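Local atomic coordinates of Endoglucanase(Endo-1,4-beta-glucanase)protein (Pseudomonas stutzeri, PDB entry 6R2J), a protein that probably hydrolyses beta-1,4-glucosidic bonds in cellulose as a family 5 endoglucanase, and binds cellobiose in its active-site cleft. Residues 203-213 against 229-240. Sequence-based numbering, arbitrary orientation.
With BGC (beta-D-glucopyranose), chain E; BGC (beta-D-glucopyranose), chain B.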
ATOM      1  N   TYR A 203      -3.770   3.559   9.625  1.00  9.42           N
ATOM      2  CA  TYR A 203      -3.020   2.334   9.879  1.00 10.28           C
ATOM      3  C   TYR A 203      -3.356   1.326   8.806  1.00 10.07           C
ATOM      4  O   TYR A 203      -4.463   1.304   8.272  1.00 12.24           O
ATOM      5  CB  TYR A 203      -3.315   1.776  11.255  1.00 10.61           C
ATOM      6  CG  TYR A 203      -2.753   2.683  12.307  1.00 10.90           C
ATOM      7  CD1 TYR A 203      -3.503   3.750  12.785  1.00 11.31           C
ATOM      8  CD2 TYR A 203      -1.445   2.515  12.781  1.00 10.67           C
ATOM      9  CE1 TYR A 203      -2.997   4.600  13.739  1.00 10.89           C
ATOM     10  CE2 TYR A 203      -0.932   3.352  13.763  1.00 11.55           C
ATOM     11  CZ  TYR A 203      -1.714   4.397  14.238  1.00 11.40           C
ATOM     12  OH  TYR A 203      -1.240   5.252  15.215  1.00 11.61           O
ATOM     13  N   GLU A 204      -2.373   0.529   8.446  1.00  9.54           N
ATOM     14  CA  GLU A 204      -2.456  -0.240   7.219  1.00  8.54           C
ATOM     15  C   GLU A 204      -1.848  -1.599   7.481  1.00  8.28           C
ATOM     16  O   GLU A 204      -0.698  -1.688   7.926  1.00  8.24           O
ATOM     17  CB  GLU A 204      -1.652   0.383   6.078  1.00  7.55           C
ATOM     18  CG  GLU A 204      -1.392  -0.639   4.970  1.00  8.72           C
ATOM     19  CD  GLU A 204      -0.565  -0.058   3.816  1.00  8.53           C
ATOM     20  OE1 GLU A 204      -0.166   1.140   3.868  1.00  9.42           O
ATOM     21  OE2 GLU A 204      -0.301  -0.815   2.865  1.00  8.58           O
ATOM     22  N   ALA A 205      -2.605  -2.639   7.137  1.00  9.38           N
ATOM     23  CA  ALA A 205      -2.194  -4.030   7.238  1.00  9.90           C
ATOM     24  C   ALA A 205      -2.373  -4.692   5.878  1.00  9.47           C
ATOM     25  O   ALA A 205      -3.081  -4.180   4.996  1.00  7.34           O
ATOM     26  CB  ALA A 205      -3.036  -4.818   8.254  1.00  9.74           C
ATOM     27  N   HIS A 206      -1.747  -5.872   5.759  1.00 10.05           N
ATOM     28  CA  HIS A 206      -1.768  -6.730   4.585  1.00  9.29           C
ATOM     29  C   HIS A 206      -2.402  -8.046   4.973  1.00  7.87           C
ATOM     30  O   HIS A 206      -2.370  -8.446   6.137  1.00  8.31           O
ATOM     31  CB  HIS A 206      -0.350  -6.950   4.060  1.00  8.74           C
ATOM     32  CG  HIS A 206       0.274  -5.684   3.568  1.00  9.38           C
ATOM     33  ND1 HIS A 206       1.586  -5.586   3.173  1.00  9.95           N
ATOM     34  CD2 HIS A 206      -0.249  -4.441   3.426  1.00  9.60           C
ATOM     35  CE1 HIS A 206       1.847  -4.340   2.818  1.00 10.03           C
ATOM     36  NE2 HIS A 206       0.740  -3.635   2.922  1.00  8.34           N
ATOM     37  N   LEU A 207      -3.003  -8.704   3.991  1.00  8.11           N
ATOM     38  CA  LEU A 207      -3.772  -9.901   4.290  1.00 11.11           C
ATOM     39  C   LEU A 207      -3.862 -10.774   3.051  1.00 12.42           C
ATOM     40  O   LEU A 207      -4.385 -10.345   2.024  1.00 12.87           O
ATOM     41  CB  LEU A 207      -5.182  -9.506   4.778  1.00 12.18           C
ATOM     42  CG  LEU A 207      -6.203 -10.572   5.215  1.00 12.61           C
ATOM     43  CD1 LEU A 207      -7.248  -9.879   6.127  1.00 11.24           C
ATOM     44  CD2 LEU A 207      -6.829 -11.284   4.021  1.00 13.11           C
ATOM     45  N   TYR A 208      -3.374 -12.001   3.168  1.00 12.41           N
ATOM     46  CA  TYR A 208      -3.474 -12.991   2.122  1.00 11.96           C
ATOM     47  C   TYR A 208      -4.173 -14.231   2.670  1.00 11.85           C
ATOM     48  O   TYR A 208      -4.423 -14.364   3.870  1.00 13.26           O
ATOM     49  CB  TYR A 208      -2.093 -13.302   1.546  1.00 11.26           C
ATOM     50  CG  TYR A 208      -1.494 -12.144   0.777  1.00  9.55           C
ATOM     51  CD1 TYR A 208      -1.784 -11.965  -0.565  1.00  8.44           C
ATOM     52  CD2 TYR A 208      -0.619 -11.244   1.397  1.00  8.92           C
ATOM     53  CE1 TYR A 208      -1.214 -10.918  -1.284  1.00  8.39           C
ATOM     54  CE2 TYR A 208      -0.076 -10.170   0.711  1.00  7.70           C
ATOM     55  CZ  TYR A 208      -0.352 -10.018  -0.640  1.00  8.18           C
ATOM     56  OH  TYR A 208       0.210  -8.992  -1.362  1.00  9.08           O
ATOM     57  N   PHE A 209      -4.494 -15.149   1.777  1.00 11.38           N
ATOM     58  CA  PHE A 209      -5.397 -16.239   2.115  1.00 11.84           C
ATOM     59  C   PHE A 209      -4.721 -17.599   2.285  1.00 11.69           C
ATOM     60  O   PHE A 209      -5.430 -18.574   2.572  1.00 12.62           O
ATOM     61  CB  PHE A 209      -6.454 -16.368   1.010  1.00 10.92           C
ATOM     62  CG  PHE A 209      -7.347 -15.172   0.859  1.00  9.84           C
ATOM     63  CD1 PHE A 209      -7.479 -14.234   1.894  1.00  9.99           C
ATOM     64  CD2 PHE A 209      -8.097 -15.013  -0.299  1.00 10.44           C
ATOM     65  CE1 PHE A 209      -8.320 -13.150   1.758  1.00  9.36           C
ATOM     66  CE2 PHE A 209      -8.968 -13.954  -0.431  1.00 10.90           C
ATOM     67  CZ  PHE A 209      -9.067 -13.010   0.592  1.00 10.19           C
ATOM     68  N   ASP A 210      -3.404 -17.713   2.035  1.00 10.84           N
ATOM     69  CA  ASP A 210      -2.729 -19.002   2.138  1.00 11.94           C
ATOM     70  C   ASP A 210      -2.343 -19.297   3.590  1.00 13.70           C
ATOM     71  O   ASP A 210      -2.372 -18.426   4.474  1.00 12.75           O
ATOM     72  CB  ASP A 210      -1.552 -19.169   1.164  1.00 12.45           C
ATOM     73  CG  ASP A 210      -0.592 -18.002   1.161  1.00 13.11           C
ATOM     74  OD1 ASP A 210      -0.947 -16.936   1.692  1.00 14.32           O
ATOM     75  OD2 ASP A 210       0.520 -18.138   0.594  1.00 13.88           O
ATOM     76  N   ASP A 211      -2.003 -20.580   3.823  1.00 15.92           N
ATOM     77  CA  ASP A 211      -1.916 -21.134   5.168  1.00 14.68           C
ATOM     78  C   ASP A 211      -0.816 -20.492   5.975  1.00 15.35           C
ATOM     79  O   ASP A 211      -0.873 -20.503   7.213  1.00 17.46           O
ATOM     80  CB  ASP A 211      -1.580 -22.601   5.068  1.00 14.76           C
ATOM     81  CG  ASP A 211      -2.732 -23.433   4.614  1.00 16.65           C
ATOM     82  OD1 ASP A 211      -3.819 -22.885   4.329  1.00 16.34           O
ATOM     83  OD2 ASP A 211      -2.574 -24.677   4.611  1.00 20.05           O
ATOM     84  N   ASP A 212       0.185 -19.938   5.299  1.00 13.58           N
ATOM     85  CA  ASP A 212       1.322 -19.315   5.960  1.00 13.07           C
ATOM     86  C   ASP A 212       1.247 -17.802   5.906  1.00 11.10           C
ATOM     87  O   ASP A 212       2.234 -17.131   6.213  1.00 11.76           O
ATOM     88  CB  ASP A 212       2.623 -19.831   5.341  1.00 14.86           C
ATOM     89  CG  ASP A 212       2.792 -19.427   3.897  1.00 15.22           C
ATOM     90  OD1 ASP A 212       1.968 -18.657   3.393  1.00 15.97           O
ATOM     91  OD2 ASP A 212       3.762 -19.878   3.256  1.00 16.80           O
ATOM     92  N   PHE A 213       0.099 -17.249   5.510  1.00 10.64           N
ATOM     93  CA  PHE A 213      -0.161 -15.816   5.483  1.00 11.73           C
ATOM     94  C   PHE A 213       0.677 -15.051   4.436  1.00 12.14           C
ATOM     95  O   PHE A 213       0.538 -13.801   4.336  1.00 12.00           O
ATOM     96  CB  PHE A 213       0.076 -15.133   6.847  1.00 12.66           C
ATOM     97  CG  PHE A 213      -0.595 -15.795   8.002  1.00 12.20           C
ATOM     98  CD1 PHE A 213       0.014 -16.848   8.664  1.00 12.25           C
ATOM     99  CD2 PHE A 213      -1.825 -15.344   8.434  1.00 13.81           C
ATOM    100  CE1 PHE A 213      -0.611 -17.466   9.734  1.00 13.86           C
ATOM    101  CE2 PHE A 213      -2.472 -15.927   9.510  1.00 14.96           C
ATOM    102  CZ  PHE A 213      -1.865 -16.990  10.171  1.00 15.36           C
ATOM    103  N   ILE A 229     -11.965 -16.857   5.356  1.00 17.82           N
ATOM    104  CA  ILE A 229     -10.625 -16.618   5.883  1.00 15.12           C
ATOM    105  C   ILE A 229     -10.228 -15.164   5.699  1.00 13.62           C
ATOM    106  O   ILE A 229      -9.509 -14.604   6.532  1.00 15.87           O
ATOM    107  CB  ILE A 229      -9.636 -17.631   5.274  1.00 13.20           C
ATOM    108  CG1 ILE A 229      -8.396 -17.767   6.149  1.00 14.86           C
ATOM    109  CG2 ILE A 229      -9.177 -17.232   3.889  1.00 12.64           C
ATOM    110  CD1 ILE A 229      -8.673 -18.096   7.597  1.00 16.77           C
ATOM    111  N   GLY A 230     -10.726 -14.507   4.660  1.00 11.47           N
ATOM    112  CA  GLY A 230     -10.409 -13.110   4.504  1.00 11.90           C
ATOM    113  C   GLY A 230     -11.062 -12.276   5.586  1.00 13.20           C
ATOM    114  O   GLY A 230     -10.436 -11.392   6.163  1.00 14.30           O
ATOM    115  N   VAL A 231     -12.330 -12.554   5.887  1.00 13.98           N
ATOM    116  CA  VAL A 231     -13.002 -11.807   6.951  1.00 14.71           C
ATOM    117  C   VAL A 231     -12.384 -12.117   8.318  1.00 15.36           C
ATOM    118  O   VAL A 231     -12.237 -11.228   9.178  1.00 15.49           O
ATOM    119  CB  VAL A 231     -14.515 -12.077   6.941  1.00 14.46           C
ATOM    120  CG1 VAL A 231     -15.127 -11.367   8.156  1.00 16.47           C
ATOM    121  CG2 VAL A 231     -15.162 -11.656   5.635  1.00 13.75           C
ATOM    122  N   GLU A 232     -12.026 -13.379   8.539  1.00 14.61           N
ATOM    123  CA  GLU A 232     -11.427 -13.771   9.804  1.00 16.03           C
ATOM    124  C   GLU A 232     -10.064 -13.124  10.002  1.00 16.03           C
ATOM    125  O   GLU A 232      -9.716 -12.781  11.132  1.00 17.34           O
ATOM    126  CB  GLU A 232     -11.321 -15.286   9.842  1.00 18.80           C
ATOM    127  CG  GLU A 232     -12.668 -15.991   9.882  1.00 22.45           C
ATOM    128  CD  GLU A 232     -12.581 -17.465   9.464  1.00 27.30           C
ATOM    129  OE1 GLU A 232     -11.448 -18.041   9.422  1.00 27.45           O
ATOM    130  OE2 GLU A 232     -13.670 -18.063   9.203  1.00 29.74           O
ATOM    131  N   ARG A 233      -9.281 -12.957   8.931  1.00 14.36           N
ATOM    132  CA  ARG A 233      -7.985 -12.309   9.026  1.00 14.27           C
ATOM    133  C   ARG A 233      -8.103 -10.792   9.034  1.00 14.04           C
ATOM    134  O   ARG A 233      -7.213 -10.117   9.548  1.00 15.50           O
ATOM    135  CB  ARG A 233      -7.051 -12.839   7.921  1.00 13.03           C
ATOM    136  CG  ARG A 233      -6.686 -14.312   8.147  1.00 12.93           C
ATOM    137  CD  ARG A 233      -5.721 -14.887   7.135  1.00 12.89           C
ATOM    138  NE  ARG A 233      -5.442 -16.298   7.443  1.00 14.32           N
ATOM    139  CZ  ARG A 233      -4.716 -17.118   6.686  1.00 15.44           C
ATOM    140  NH1 ARG A 233      -4.192 -16.691   5.558  1.00 16.81           N
ATOM    141  NH2 ARG A 233      -4.504 -18.364   7.054  1.00 16.08           N
ATOM    142  N   ALA A 234      -9.199 -10.233   8.537  1.00 13.66           N
ATOM    143  CA  ALA A 234      -9.359  -8.787   8.638  1.00 13.63           C
ATOM    144  C   ALA A 234      -9.835  -8.370  10.022  1.00 12.57           C
ATOM    145  O   ALA A 234      -9.417  -7.324  10.545  1.00 12.39           O
ATOM    146  CB  ALA A 234     -10.342  -8.306   7.575  1.00 13.07           C
ATOM    147  N   ARG A 235     -10.708  -9.176  10.625  1.00 14.12           N
ATOM    148  CA  ARG A 235     -11.447  -8.740  11.816  1.00 16.30           C
ATOM    149  C   ARG A 235     -10.548  -8.354  12.988  1.00 13.54           C
ATOM    150  O   ARG A 235     -10.837  -7.338  13.640  1.00 11.38           O
ATOM    151  CB  ARG A 235     -12.450  -9.839  12.207  1.00 20.54           C
ATOM    152  CG  ARG A 235     -13.259  -9.582  13.454  1.00 24.78           C
ATOM    153  CD  ARG A 235     -14.084 -10.819  13.814  1.00 29.98           C
ATOM    154  NE  ARG A 235     -14.761 -11.455  12.676  1.00 34.07           N
ATOM    155  CZ  ARG A 235     -14.578 -12.723  12.290  1.00 37.72           C
ATOM    156  NH1 ARG A 235     -13.713 -13.515  12.939  1.00 38.15           N
ATOM    157  NH2 ARG A 235     -15.276 -13.211  11.253  1.00 38.79           N
ATOM    158  N   PRO A 236      -9.497  -9.098  13.317  1.00 13.33           N
ATOM    159  CA  PRO A 236      -8.617  -8.655  14.393  1.00 13.55           C
ATOM    160  C   PRO A 236      -8.184  -7.209  14.224  1.00 13.15           C
ATOM    161  O   PRO A 236      -8.170  -6.447  15.204  1.00 12.59           O
ATOM    162  CB  PRO A 236      -7.449  -9.636  14.260  1.00 15.65           C
ATOM    163  CG  PRO A 236      -8.060 -10.874  13.667  1.00 15.40           C
ATOM    164  CD  PRO A 236      -9.008 -10.335  12.675  1.00 14.23           C
ATOM    165  N   PHE A 237      -7.837  -6.832  12.979  1.00 12.75           N
ATOM    166  CA  PHE A 237      -7.291  -5.518  12.636  1.00 13.45           C
ATOM    167  C   PHE A 237      -8.360  -4.438  12.751  1.00 13.83           C
ATOM    168  O   PHE A 237      -8.147  -3.412  13.411  1.00 12.73           O
ATOM    169  CB  PHE A 237      -6.710  -5.613  11.202  1.00 13.14           C
ATOM    170  CG  PHE A 237      -6.178  -4.317  10.657  1.00 12.34           C
ATOM    171  CD1 PHE A 237      -5.308  -3.532  11.397  1.00 12.79           C
ATOM    172  CD2 PHE A 237      -6.555  -3.886   9.387  1.00 11.78           C
ATOM    173  CE1 PHE A 237      -4.854  -2.324  10.889  1.00 14.46           C
ATOM    174  CE2 PHE A 237      -6.117  -2.678   8.885  1.00 13.97           C
ATOM    175  CZ  PHE A 237      -5.263  -1.902   9.627  1.00 14.83           C
ATOM    176  N   ILE A 238      -9.523  -4.676  12.116  1.00 14.28           N
ATOM    177  CA  ILE A 238     -10.682  -3.784  12.226  1.00 13.97           C
ATOM    178  C   ILE A 238     -11.039  -3.557  13.692  1.00 12.80           C
ATOM    179  O   ILE A 238     -11.279  -2.427  14.130  1.00 13.10           O
ATOM    180  CB  ILE A 238     -11.868  -4.366  11.426  1.00 15.85           C
ATOM    181  CG1 ILE A 238     -11.462  -4.543   9.953  1.00 17.10           C
ATOM    182  CG2 ILE A 238     -13.139  -3.540  11.672  1.00 17.00           C
ATOM    183  CD1 ILE A 238     -10.567  -3.496   9.392  1.00 18.09           C
ATOM    184  N   GLU A 239     -11.062  -4.628  14.478  1.00 12.67           N
ATOM    185  CA  GLU A 239     -11.449  -4.513  15.875  1.00 14.90           C
ATOM    186  C   GLU A 239     -10.437  -3.697  16.657  1.00 14.47           C
ATOM    187  O   GLU A 239     -10.811  -2.881  17.504  1.00 15.06           O
ATOM    188  CB  GLU A 239     -11.594  -5.906  16.491  1.00 17.79           C
ATOM    189  CG  GLU A 239     -12.884  -6.603  16.050  1.00 21.43           C
ATOM    190  CD  GLU A 239     -13.088  -7.918  16.712  1.00 24.58           C
ATOM    191  OE1 GLU A 239     -12.287  -8.231  17.602  1.00 26.00           O
ATOM    192  OE2 GLU A 239     -14.027  -8.645  16.339  1.00 26.18           O
ATOM    193  N   TRP A 240      -9.154  -3.884  16.370  1.00 14.20           N
ATOM    194  CA  TRP A 240      -8.131  -3.027  16.962  1.00 13.45           C
ATOM    195  C   TRP A 240      -8.296  -1.578  16.528  1.00 14.14           C
ATOM    196  O   TRP A 240      -8.171  -0.660  17.349  1.00 13.94           O
ATOM    197  CB  TRP A 240      -6.753  -3.520  16.532  1.00 13.71           C
ATOM    198  CG  TRP A 240      -5.621  -2.828  17.153  1.00 13.71           C
ATOM    199  CD1 TRP A 240      -4.959  -3.184  18.305  1.00 13.77           C
ATOM    200  CD2 TRP A 240      -4.956  -1.668  16.652  1.00 13.09           C
ATOM    201  NE1 TRP A 240      -3.942  -2.296  18.558  1.00 12.74           N
ATOM    202  CE2 TRP A 240      -3.917  -1.355  17.560  1.00 13.14           C
ATOM    203  CE3 TRP A 240      -5.145  -0.845  15.534  1.00 12.56           C
ATOM    204  CZ2 TRP A 240      -3.065  -0.248  17.376  1.00 13.55           C
ATOM    205  CZ3 TRP A 240      -4.281   0.256  15.346  1.00 12.15           C
ATOM    206  CH2 TRP A 240      -3.268   0.541  16.262  1.00 13.17           C
TER
HETATM  207  C2  BGC E   2       2.570 -11.852   6.746  0.71 15.36           C
HETATM  208  C3  BGC E   2       1.748 -10.602   6.763  0.71 10.56           C
HETATM  209  C4  BGC E   2       1.963 -10.016   5.406  0.71 11.69           C
HETATM  210  C5  BGC E   2       2.174 -10.964   4.267  0.71 33.08           C
HETATM  211  C6  BGC E   2       2.284 -10.055   3.080  0.71  7.08           C
HETATM  212  C1  BGC E   2       2.929 -12.719   5.513  0.71 20.14           C
HETATM  213  O2  BGC E   2       2.147 -12.601   7.957  0.71 19.35           O
HETATM  214  O3  BGC E   2       2.157  -9.680   7.779  0.71 51.96           O
HETATM  215  O4  BGC E   2       0.848  -9.155   5.401  0.71 18.47           O
HETATM  216  O5  BGC E   2       3.447 -11.722   4.542  0.71 20.05           O
HETATM  217  O6  BGC E   2       2.946 -10.803   2.027  0.71 17.58           O
HETATM  218  C2  BGC B   1       6.769 -14.103   4.211  0.71 23.83           C
HETATM  219  C3  BGC B   1       5.760 -13.128   4.759  0.71 26.25           C
HETATM  220  C4  BGC B   1       4.815 -14.042   5.488  0.71 33.97           C
HETATM  221  C5  BGC B   1       5.498 -14.890   6.614  0.71 63.59           C
HETATM  222  C6  BGC B   1       4.576 -15.936   7.283  0.71 13.47           C
HETATM  223  C1  BGC B   1       7.608 -14.691   5.361  0.71 38.91           C
HETATM  224  O1  BGC B   1       8.707 -15.461   4.990  0.71 29.72           O
HETATM  225  O2  BGC B   1       7.704 -13.523   3.313  0.71 22.61           O
HETATM  226  O3  BGC B   1       4.943 -12.440   3.805  0.71 27.83           O
HETATM  227  O4  BGC B   1       3.696 -13.551   6.215  0.71 20.58           O
HETATM  228  O5  BGC B   1       6.791 -15.548   6.320  0.71 20.89           O
HETATM  229  O6  BGC B   1       3.302 -15.330   7.449  0.71 28.75           O
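Ile229 opens the helix by laying its CG2 methyl 4.0 Å from CD1 of Phe209, while its CG1 covers one face of the Arg233 guanidinium. CE1 of the same phenyl ring lies 3.5 Å from Gly230 CA, leaving little room for a side chain there. Arg233, its chain extended from CG to NE, reaches the loop that follows the strand. NH1 donates to two carbonyls near the guanidinium plane, Tyr208 O at 2.9 Å and Asp210 O at 2.7 Å; the latter also accepts Phe213 N from the opposite face, within a type I turn. CE2 of Phe213 lies over the other guanidinium face, near its rim, in an off-centre cation-pi contact, the planes 31° apart. A leucine here would probably leave Tyr208 O without this donor and the Phe213 ring without its cationic partner. Ala234 packs its CB against CD1 of Leu207. Phe237, with CG anti to the backbone N (chi1 177°), takes the Ala205 methyl over the centre of its ring face, a CH-pi contact of 3.7 Å from CB to centroid. Trp240 points its edge at the Tyr203 face, planes 75° apart. In this TIM barrel, residues 229-240 run nearly antiparallel to strand residues 203-206; helix 229-244 lies beside helix 260-276 and leads into strand 248-252.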